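Local coordinates for protein calreticulin, putative (Trypanosoma cruzi, PDB 5HCF) that probably acts as a lectin-like chaperone of the endoplasmic reticulum, binding the glycans and peptide segments of unfolded glycoproteins through its globular domain, at residues T46-Y52 and D214-S220; L81-Y87 and G110-G115; K39-L45 and S220-K225. Where two conformers were deposited one is given. Numbering follows the deposited sequence.

Contact 1 (T46-Y52 and D214-S220); sequences TEDARFY and DVWQVES
An antiparallel strand pairing, one strand in from outermost strand 15-16 of a lectin-sandwich sheet, joins the start of strand 50-62 to the end of strand 208-217. The axes of 50-52 and 214-217 approach to 4.8 Å at 164°. Phe51 faces Trp216 as a non-hydrogen-bonded pair (CA-CA 4.5 Å); beside it Arg50 pairs with Gln217, Gln217 N to Arg50 O 3.1 Å and Arg50 N to Gln217 O 3.2 Å. Tyr52 N donates to Val215 O at 2.8 Å. Ala49, with phi/psi 56/52, also faces Gln217, which makes a G1 beta bulge where the strand begins; Ala49 N donates to Val218 O at 2.9 Å. Beyond it Asp48 (chi1 m) accepts Ser220 N on OD1 at 2.9 Å. On the outward face Trp216 (chi1 t) turns its six-membered ring's edge to the face of Phe51 (chi1 m), centroids 4.7 Å apart and planes at 51°. On the face of Tyr52, Val215 and Gln217, Tyr52 OH donates to Glu47 O at 2.6 Å and lies 3.1 Å from Ser220 OG.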
loop_
_atom_site.group_PDB
_atom_site.type_symbol
_atom_site.label_atom_id
_atom_site.label_comp_id
_atom_site.label_asym_id
_atom_site.label_seq_id
_atom_site.Cartn_x
_atom_site.Cartn_y
_atom_site.Cartn_z
ATOM N N THR A 46 4.399 4.044 -17.187
ATOM C CA THR A 46 4.770 4.862 -18.341
ATOM C C THR A 46 3.617 5.297 -19.238
ATOM O O THR A 46 3.692 6.350 -19.867
ATOM C CB THR A 46 5.797 4.127 -19.227
ATOM O OG1 THR A 46 5.225 2.912 -19.731
ATOM C CG2 THR A 46 7.044 3.799 -18.427
ATOM N N GLU A 47 2.562 4.494 -19.315
ATOM C CA GLU A 47 1.553 4.697 -20.346
ATOM C C GLU A 47 0.204 5.158 -19.803
ATOM O O GLU A 47 -0.354 4.557 -18.884
ATOM C CB GLU A 47 1.372 3.409 -21.148
ATOM C CG GLU A 47 2.602 2.998 -21.948
ATOM C CD GLU A 47 2.341 1.800 -22.838
ATOM O OE1 GLU A 47 2.129 0.692 -22.299
ATOM O OE2 GLU A 47 2.342 1.969 -24.076
ATOM N N ASP A 48 -0.314 6.230 -20.394
ATOM C CA ASP A 48 -1.618 6.777 -20.029
ATOM C C ASP A 48 -2.731 5.795 -20.355
ATOM O O ASP A 48 -2.624 5.026 -21.308
ATOM C CB ASP A 48 -1.874 8.096 -20.765
ATOM C CG ASP A 48 -1.024 9.231 -20.239
ATOM O OD1 ASP A 48 -0.305 9.010 -19.240
ATOM O OD2 ASP A 48 -1.076 10.339 -20.825
ATOM N N ALA A 49 -3.792 5.822 -19.560
ATOM C CA ALA A 49 -4.992 5.033 -19.842
ATOM C C ALA A 49 -4.708 3.533 -19.985
ATOM O O ALA A 49 -5.114 2.913 -20.968
ATOM C CB ALA A 49 -5.676 5.558 -21.104
ATOM N N ARG A 50 -4.031 2.963 -18.995
ATOM C CA ARG A 50 -3.710 1.541 -19.001
ATOM C C ARG A 50 -3.984 0.902 -17.645
ATOM O O ARG A 50 -3.997 1.572 -16.616
ATOM C CB ARG A 50 -2.236 1.316 -19.380
ATOM C CG ARG A 50 -1.837 1.832 -20.756
ATOM C CD ARG A 50 -2.248 0.870 -21.858
ATOM N NE ARG A 50 -2.121 1.467 -23.186
ATOM C CZ ARG A 50 -2.949 2.391 -23.666
ATOM N NH1 ARG A 50 -3.952 2.825 -22.918
ATOM N NH2 ARG A 50 -2.771 2.886 -24.883
ATOM N N PHE A 51 -4.189 -0.406 -17.652
ATOM C CA PHE A 51 -4.163 -1.189 -16.428
ATOM C C PHE A 51 -2.733 -1.655 -16.201
ATOM O O PHE A 51 -1.983 -1.862 -17.155
ATOM C CB PHE A 51 -5.102 -2.391 -16.505
ATOM C CG PHE A 51 -6.557 -2.031 -16.512
ATOM C CD1 PHE A 51 -7.244 -1.854 -15.320
ATOM C CD2 PHE A 51 -7.245 -1.890 -17.706
ATOM C CE1 PHE A 51 -8.592 -1.537 -15.320
ATOM C CE2 PHE A 51 -8.594 -1.571 -17.712
ATOM C CZ PHE A 51 -9.268 -1.398 -16.517
ATOM N N TYR A 52 -2.347 -1.813 -14.944
ATOM C CA TYR A 52 -1.041 -2.377 -14.637
ATOM C C TYR A 52 -1.210 -3.582 -13.712
ATOM O O TYR A 52 -2.101 -3.603 -12.865
ATOM C CB TYR A 52 -0.129 -1.318 -14.006
ATOM C CG TYR A 52 0.204 -0.177 -14.945
ATOM C CD1 TYR A 52 -0.712 0.846 -15.188
ATOM C CD2 TYR A 52 1.433 -0.125 -15.593
ATOM C CE1 TYR A 52 -0.407 1.889 -16.053
ATOM C CE2 TYR A 52 1.745 0.911 -16.457
ATOM C CZ TYR A 52 0.824 1.914 -16.686
ATOM O OH TYR A 52 1.147 2.938 -17.551
ATOM N N ASP A 214 -1.432 -3.624 -8.746
ATOM C CA ASP A 214 -2.579 -3.789 -9.622
ATOM C C ASP A 214 -3.380 -2.495 -9.603
ATOM O O ASP A 214 -4.225 -2.289 -8.727
ATOM C CB ASP A 214 -3.431 -4.975 -9.164
ATOM C CG ASP A 214 -4.822 -4.963 -9.760
ATOM O OD1 ASP A 214 -4.964 -4.588 -10.943
ATOM O OD2 ASP A 214 -5.778 -5.303 -9.028
ATOM N N VAL A 215 -3.100 -1.608 -10.554
ATOM C CA VAL A 215 -3.750 -0.299 -10.567
ATOM C C VAL A 215 -4.187 0.119 -11.962
ATOM O O VAL A 215 -3.660 -0.361 -12.961
ATOM C CB VAL A 215 -2.829 0.807 -10.004
ATOM C CG1 VAL A 215 -2.418 0.484 -8.588
ATOM C CG2 VAL A 215 -1.608 0.991 -10.891
ATOM N N TRP A 216 -5.163 1.019 -12.010
ATOM C CA TRP A 216 -5.568 1.679 -13.242
ATOM C C TRP A 216 -5.124 3.134 -13.193
ATOM O O TRP A 216 -5.273 3.795 -12.168
ATOM C CB TRP A 216 -7.087 1.581 -13.438
ATOM C CG TRP A 216 -7.667 2.644 -14.333
ATOM C CD1 TRP A 216 -8.227 3.828 -13.947
ATOM C CD2 TRP A 216 -7.736 2.618 -15.764
ATOM N NE1 TRP A 216 -8.644 4.538 -15.045
ATOM C CE2 TRP A 216 -8.354 3.818 -16.175
ATOM C CE3 TRP A 216 -7.337 1.696 -16.738
ATOM C CZ2 TRP A 216 -8.582 4.120 -17.515
ATOM C CZ3 TRP A 216 -7.566 1.998 -18.068
ATOM C CH2 TRP A 216 -8.181 3.199 -18.444
ATOM N N GLN A 217 -4.562 3.624 -14.295
ATOM C CA GLN A 217 -4.145 5.021 -14.380
ATOM C C GLN A 217 -4.572 5.683 -15.683
ATOM O O GLN A 217 -4.276 5.185 -16.770
ATOM C CB GLN A 217 -2.628 5.164 -14.230
ATOM C CG GLN A 217 -2.120 5.141 -12.798
ATOM C CD GLN A 217 -0.705 5.680 -12.691
ATOM O OE1 GLN A 217 0.240 5.084 -13.194
ATOM N NE2 GLN A 217 -0.561 6.830 -12.053
ATOM N N VAL A 218 -5.271 6.809 -15.560
ATOM C CA VAL A 218 -5.579 7.650 -16.709
ATOM C C VAL A 218 -4.347 8.476 -17.060
ATOM O O VAL A 218 -3.792 8.345 -18.152
ATOM C CB VAL A 218 -6.761 8.596 -16.449
ATOM C CG1 VAL A 218 -6.979 9.495 -17.661
ATOM C CG2 VAL A 218 -8.024 7.804 -16.126
ATOM N N GLU A 219 -3.933 9.336 -16.133
ATOM C CA GLU A 219 -2.685 10.081 -16.276
ATOM C C GLU A 219 -1.561 9.303 -15.603
ATOM O O GLU A 219 -1.483 9.250 -14.373
ATOM C CB GLU A 219 -2.803 11.484 -15.671
ATOM C CG GLU A 219 -4.000 12.296 -16.175
ATOM C CD GLU A 219 -5.319 11.923 -15.490
ATOM O OE1 GLU A 219 -5.293 11.254 -14.434
ATOM O OE2 GLU A 219 -6.387 12.306 -16.009
ATOM N N SER A 220 -0.700 8.686 -16.406
ATOM C CA SER A 220 0.355 7.838 -15.864
ATOM C C SER A 220 1.595 8.644 -15.486
ATOM O O SER A 220 1.619 9.864 -15.636
ATOM C CB SER A 220 0.717 6.737 -16.864
ATOM O OG SER A 220 1.500 5.730 -16.248
#

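Contact 2 (L81-Y87 and G110-G115); sequences LKCGGGY and GPDRCG
Gly84 and Arg113 form a hydrogen-bonded antiparallel pair: Gly84 N to Arg113 O 2.6 Å, Arg113 N to Gly84 O 3.2 Å. Gly86 N to Pro111 O (2.8 Å) and Gly115 N to Lys82 O (2.9 Å) extend the register, with axes of 83-85 and 111-114 at 162° and 4.5 Å. A water donates to Gly84 O at 2.6 Å. The adjoining disulfide Cys83 SG-Cys114 SG, 2.0 Å long with chi3 -89° and both chi1 t, spans a non-hydrogen-bonded pair whose CA atoms are only 3.7 Å apart. On the face opposite the disulfide, Arg113 (chi1 t) bends back so that Leu81 O lies over its guanidinium, 3.0 Å from CZ. Gly110 CA packs on Tyr87 CB at 3.4 Å, where a CB would clash with Tyr87 CA. Tyr87 (chi1 p) sets its edge against Asp112, CE2 to CG 3.8 Å; Asp112 OD2 is hydrogen-bonded to His121 NE2. Within this sheet of the legume-lectin-like sandwich, strand 208-217 flanks 83-91, and strand 117-126 flanks 107-114.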
loop_
_atom_site.group_PDB
_atom_site.type_symbol
_atom_site.label_atom_id
_atom_site.label_comp_id
_atom_site.label_asym_id
_atom_site.label_seq_id
_atom_site.Cartn_x
_atom_site.Cartn_y
_atom_site.Cartn_z
ATOM N N LEU A 81 -1.939 13.886 -11.346
ATOM C CA LEU A 81 -2.884 12.794 -11.401
ATOM C C LEU A 81 -4.293 13.332 -11.187
ATOM O O LEU A 81 -4.521 14.135 -10.286
ATOM C CB LEU A 81 -2.532 11.741 -10.346
ATOM C CG LEU A 81 -3.364 10.460 -10.281
ATOM C CD1 LEU A 81 -3.191 9.643 -11.548
ATOM C CD2 LEU A 81 -2.973 9.649 -9.062
ATOM N N LYS A 82 -5.221 12.919 -12.045
ATOM C CA LYS A 82 -6.638 13.218 -11.849
ATOM C C LYS A 82 -7.401 11.934 -11.545
ATOM O O LYS A 82 -8.233 11.906 -10.641
ATOM C CB LYS A 82 -7.244 13.926 -13.066
ATOM C CG LYS A 82 -6.641 15.290 -13.342
ATOM C CD LYS A 82 -6.943 16.217 -12.172
ATOM C CE LYS A 82 -6.462 17.633 -12.409
ATOM N NZ LYS A 82 -7.620 18.514 -12.735
ATOM N N CYS A 83 -7.102 10.870 -12.281
ATOM C CA CYS A 83 -7.669 9.561 -11.979
ATOM C C CYS A 83 -6.588 8.488 -12.088
ATOM O O CYS A 83 -6.023 8.267 -13.161
ATOM C CB CYS A 83 -8.846 9.233 -12.909
ATOM S SG CYS A 83 -9.701 7.670 -12.512
ATOM N N GLY A 84 -6.285 7.843 -10.966
ATOM C CA GLY A 84 -5.366 6.719 -10.968
ATOM C C GLY A 84 -5.024 6.190 -9.588
ATOM O O GLY A 84 -5.080 6.914 -8.597
ATOM N N GLY A 85 -4.643 4.920 -9.527
ATOM C CA GLY A 85 -4.318 4.288 -8.263
ATOM C C GLY A 85 -2.830 4.302 -7.973
ATOM O O GLY A 85 -2.008 4.405 -8.885
ATOM N N GLY A 86 -2.484 4.194 -6.695
ATOM C CA GLY A 86 -1.095 4.122 -6.279
ATOM C C GLY A 86 -0.960 3.222 -5.068
ATOM O O GLY A 86 -0.135 3.458 -4.185
ATOM N N TYR A 87 -1.776 2.175 -5.038
ATOM C CA TYR A 87 -1.801 1.255 -3.911
ATOM C C TYR A 87 -1.185 -0.093 -4.277
ATOM O O TYR A 87 -1.182 -0.487 -5.444
ATOM C CB TYR A 87 -3.237 1.056 -3.431
ATOM C CG TYR A 87 -4.198 0.693 -4.543
ATOM C CD1 TYR A 87 -4.360 -0.632 -4.947
ATOM C CD2 TYR A 87 -4.938 1.672 -5.195
ATOM C CE1 TYR A 87 -5.239 -0.969 -5.969
ATOM C CE2 TYR A 87 -5.817 1.345 -6.215
ATOM C CZ TYR A 87 -5.964 0.025 -6.597
ATOM O OH TYR A 87 -6.839 -0.295 -7.609
ATOM N N GLY A 110 -2.902 1.701 0.016
ATOM C CA GLY A 110 -2.277 2.826 -0.661
ATOM C C GLY A 110 -3.261 3.863 -1.170
ATOM O O GLY A 110 -4.475 3.677 -1.064
ATOM N N PRO A 111 -2.742 4.967 -1.733
ATOM C CA PRO A 111 -3.568 6.076 -2.224
ATOM C C PRO A 111 -4.341 5.732 -3.492
ATOM O O PRO A 111 -3.855 4.966 -4.324
ATOM C CB PRO A 111 -2.538 7.178 -2.496
ATOM C CG PRO A 111 -1.289 6.433 -2.819
ATOM C CD PRO A 111 -1.304 5.245 -1.894
ATOM N N ASP A 112 -5.533 6.304 -3.633
ATOM C CA ASP A 112 -6.352 6.099 -4.823
ATOM C C ASP A 112 -7.179 7.351 -5.065
ATOM O O ASP A 112 -7.774 7.900 -4.144
ATOM C CB ASP A 112 -7.254 4.869 -4.672
ATOM C CG ASP A 112 -7.969 4.503 -5.966
ATOM O OD1 ASP A 112 -7.573 5.005 -7.042
ATOM O OD2 ASP A 112 -8.927 3.705 -5.907
ATOM N N ARG A 113 -7.190 7.823 -6.306
ATOM C CA ARG A 113 -7.916 9.042 -6.636
ATOM C C ARG A 113 -8.504 9.011 -8.044
ATOM O O ARG A 113 -7.896 8.482 -8.984
ATOM C CB ARG A 113 -6.986 10.250 -6.484
ATOM C CG ARG A 113 -7.566 11.574 -6.962
ATOM C CD ARG A 113 -6.696 12.193 -8.047
ATOM N NE ARG A 113 -5.432 12.712 -7.523
ATOM C CZ ARG A 113 -5.140 14.006 -7.403
ATOM N NH1 ARG A 113 -6.021 14.930 -7.772
ATOM N NH2 ARG A 113 -3.959 14.378 -6.922
ATOM N N CYS A 114 -9.694 9.589 -8.179
ATOM C CA CYS A 114 -10.360 9.716 -9.466
ATOM C C CYS A 114 -11.385 10.843 -9.368
ATOM O O CYS A 114 -12.426 10.692 -8.727
ATOM C CB CYS A 114 -11.025 8.400 -9.868
ATOM S SG CYS A 114 -11.440 8.275 -11.618
ATOM N N GLY A 115 -11.090 11.971 -10.002
ATOM C CA GLY A 115 -11.936 13.144 -9.889
ATOM C C GLY A 115 -11.863 13.737 -8.497
ATOM O O GLY A 115 -10.782 13.859 -7.919
HETATM O O HOH W 1 -3.446 7.219 -6.663
#

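Contact 3 (K39-L45 and S220-K225)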
loop_
_atom_site.group_PDB
_atom_site.type_symbol
_atom_site.label_atom_id
_atom_site.label_comp_id
_atom_site.label_asym_id
_atom_site.label_seq_id
_atom_site.Cartn_x
_atom_site.Cartn_y
_atom_site.Cartn_z
ATOM N N LYS A 39 19.216 7.661 -6.266
ATOM C CA LYS A 39 18.433 7.194 -5.124
ATOM C C LYS A 39 16.938 7.443 -5.300
ATOM O O LYS A 39 16.123 6.852 -4.590
ATOM C CB LYS A 39 18.890 7.845 -3.821
ATOM C CG LYS A 39 20.311 7.522 -3.415
ATOM C CD LYS A 39 20.594 8.062 -2.019
ATOM C CE LYS A 39 20.760 9.579 -2.009
ATOM N NZ LYS A 39 21.440 10.022 -0.755
ATOM N N SER A 40 16.576 8.340 -6.214
ATOM C CA SER A 40 15.166 8.618 -6.473
ATOM C C SER A 40 14.595 7.639 -7.485
ATOM O O SER A 40 13.406 7.687 -7.799
ATOM C CB SER A 40 14.964 10.054 -6.963
ATOM O OG SER A 40 15.292 11.000 -5.958
ATOM N N LYS A 41 15.441 6.753 -7.998
ATOM C CA LYS A 41 14.986 5.761 -8.967
ATOM C C LYS A 41 13.957 4.815 -8.351
ATOM O O LYS A 41 14.027 4.488 -7.163
ATOM C CB LYS A 41 16.168 4.968 -9.528
ATOM C CG LYS A 41 17.052 5.765 -10.475
ATOM C CD LYS A 41 18.122 4.888 -11.109
ATOM C CE LYS A 41 18.740 5.564 -12.324
ATOM N NZ LYS A 41 19.874 4.771 -12.880
ATOM N N GLY A 42 13.000 4.384 -9.166
ATOM C CA GLY A 42 11.947 3.498 -8.707
ATOM C C GLY A 42 11.121 2.949 -9.852
ATOM O O GLY A 42 11.456 3.142 -11.020
ATOM N N LEU A 43 10.040 2.254 -9.513
ATOM C CA LEU A 43 9.162 1.659 -10.511
ATOM C C LEU A 43 8.217 2.716 -11.063
ATOM O O LEU A 43 7.393 3.273 -10.335
ATOM C CB LEU A 43 8.377 0.495 -9.905
ATOM C CG LEU A 43 7.633 -0.452 -10.848
ATOM C CD1 LEU A 43 6.383 0.195 -11.386
ATOM C CD2 LEU A 43 8.545 -0.892 -11.981
ATOM N N ARG A 44 8.346 3.001 -12.351
ATOM C CA ARG A 44 7.575 4.071 -12.969
ATOM C C ARG A 44 6.587 3.534 -13.999
ATOM O O ARG A 44 6.964 2.791 -14.911
ATOM C CB ARG A 44 8.515 5.087 -13.620
ATOM C CG ARG A 44 7.817 6.224 -14.332
ATOM C CD ARG A 44 8.830 7.184 -14.942
ATOM N NE ARG A 44 8.174 8.249 -15.694
ATOM C CZ ARG A 44 7.775 8.138 -16.957
ATOM N NH1 ARG A 44 7.977 7.011 -17.625
ATOM N NH2 ARG A 44 7.179 9.160 -17.553
ATOM N N LEU A 45 5.321 3.907 -13.844
ATOM C CA LEU A 45 4.298 3.541 -14.812
ATOM C C LEU A 45 4.338 4.548 -15.958
ATOM O O LEU A 45 4.320 5.755 -15.728
ATOM C CB LEU A 45 2.921 3.497 -14.154
ATOM C CG LEU A 45 2.877 2.814 -12.786
ATOM C CD1 LEU A 45 1.453 2.434 -12.429
ATOM C CD2 LEU A 45 3.786 1.593 -12.750
ATOM N N SER A 220 -0.700 8.686 -16.406
ATOM C CA SER A 220 0.355 7.838 -15.864
ATOM C C SER A 220 1.595 8.644 -15.486
ATOM O O SER A 220 1.619 9.864 -15.636
ATOM C CB SER A 220 0.717 6.737 -16.864
ATOM O OG SER A 220 1.500 5.730 -16.248
ATOM N N GLY A 221 2.618 7.952 -14.990
ATOM C CA GLY A 221 3.860 8.594 -14.604
ATOM C C GLY A 221 4.227 8.391 -13.144
ATOM O O GLY A 221 5.231 8.924 -12.677
ATOM N N SER A 222 3.414 7.628 -12.418
ATOM C CA SER A 222 3.651 7.394 -10.990
ATOM C C SER A 222 4.917 6.573 -10.749
ATOM O O SER A 222 5.286 5.731 -11.565
ATOM C CB SER A 222 2.450 6.693 -10.349
ATOM O OG SER A 222 1.315 7.544 -10.300
ATOM N N ILE A 223 5.580 6.826 -9.625
ATOM C CA ILE A 223 6.797 6.098 -9.283
ATOM C C ILE A 223 6.702 5.463 -7.895
ATOM O O ILE A 223 6.516 6.153 -6.892
ATOM C CB ILE A 223 8.032 7.017 -9.343
ATOM C CG1 ILE A 223 8.139 7.667 -10.725
ATOM C CG2 ILE A 223 9.309 6.238 -8.998
ATOM C CD1 ILE A 223 9.307 8.613 -10.858
ATOM N N PHE A 224 6.837 4.142 -7.845
ATOM C CA PHE A 224 6.784 3.401 -6.586
ATOM C C PHE A 224 8.186 3.173 -6.038
ATOM O O PHE A 224 9.112 2.897 -6.800
ATOM C CB PHE A 224 6.080 2.055 -6.780
ATOM C CG PHE A 224 4.613 2.170 -7.094
ATOM C CD1 PHE A 224 4.185 2.485 -8.373
ATOM C CD2 PHE A 224 3.662 1.954 -6.110
ATOM C CE1 PHE A 224 2.835 2.585 -8.661
ATOM C CE2 PHE A 224 2.317 2.054 -6.393
ATOM C CZ PHE A 224 1.902 2.368 -7.667
ATOM N N LYS A 225 8.345 3.296 -4.724
ATOM C CA LYS A 225 9.634 3.024 -4.089
ATOM C C LYS A 225 9.517 2.357 -2.719
ATOM O O LYS A 225 8.485 2.449 -2.051
ATOM C CB LYS A 225 10.444 4.315 -3.938
ATOM C CG LYS A 225 11.090 4.815 -5.214
ATOM C CD LYS A 225 11.775 6.158 -4.990
ATOM C CE LYS A 225 12.876 6.063 -3.946
ATOM N NZ LYS A 225 13.836 4.978 -4.263
#
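Leu45, Phe224 and Lys225 carry the largest buried areas of this contact, 80, 64 and 60 Å², and they divide it into an apolar part and a polar end. Leu45 CD1 meets the edge of the Phe224 ring, 4.0 Å from CE1, while Leu43 CB lies 4.2 Å from Phe224 CB. The backbone holds these side chains in place: Leu43 and Phe224 form a hydrogen-bonded antiparallel pair, with Leu43 N to Phe224 O at 2.9 Å and Phe224 N to Leu43 O at 2.7 Å, and Leu45 N donates to Ser222 O at 2.9 Å. Between those bonds Arg44 faces Ile223 as a non-hydrogen-bonded pair, CA-CA 4.3 Å, and Arg44 CB packs 3.9 Å from Ile223 CG1. The Arg44 guanidinium lays one face over Gly221 CA and forms a salt bridge with Glu27.

Lys225 closes the other end. With chi3 and chi4 both p, its chain curls back so that NZ donates to Lys39 O at 3.0 Å and Lys41 O at 2.9 Å, fastening the turn that leads into strand 42-45. Its CG passes 3.8 Å from Gly42 CA, a position where any CB would collide with Phe224 O and with Lys225 CG.

Within its own sheet Phe224 also touches Phe73 and Val75 of strand 69-76. Strand 208-217 belongs to the other sheet, so Phe224 on Ile213 and Leu45 on Val215 and Gln217 are contacts between the layers: the segments 42-45 and 223-225, axes 4.3 Å apart at 156°, send leucine and phenylalanine into the core of a legume-lectin-type beta sandwich.

Overall arrangement
Contacts 1 and 2 lie in the same sheet, where strands 208-217 and 83-91 are neighbours, with centres 10 Å apart; contact 3 belongs to the other sheet. Chain continuity ties 1 to 3: strand 42-45 leads into 50-62, 208-217 leads into 223-230, and Ser220 serves both. Leu45 meets Tyr52, Val215 and Gln217 across the sandwich. Contact 3 is the most buried, 8 of its 13 touching residues against 7 of 13 in contact 2 and 4 of 14 in contact 1. Their chemistry differs: leucine-phenylalanine packing and Lys225 NZ on the Lys39 and Lys41 carbonyls in contact 3, a disulfide and glycine-rich backbone pairing in contact 2, a bulge with exposed Phe51 against partly exposed Trp216 in contact 1.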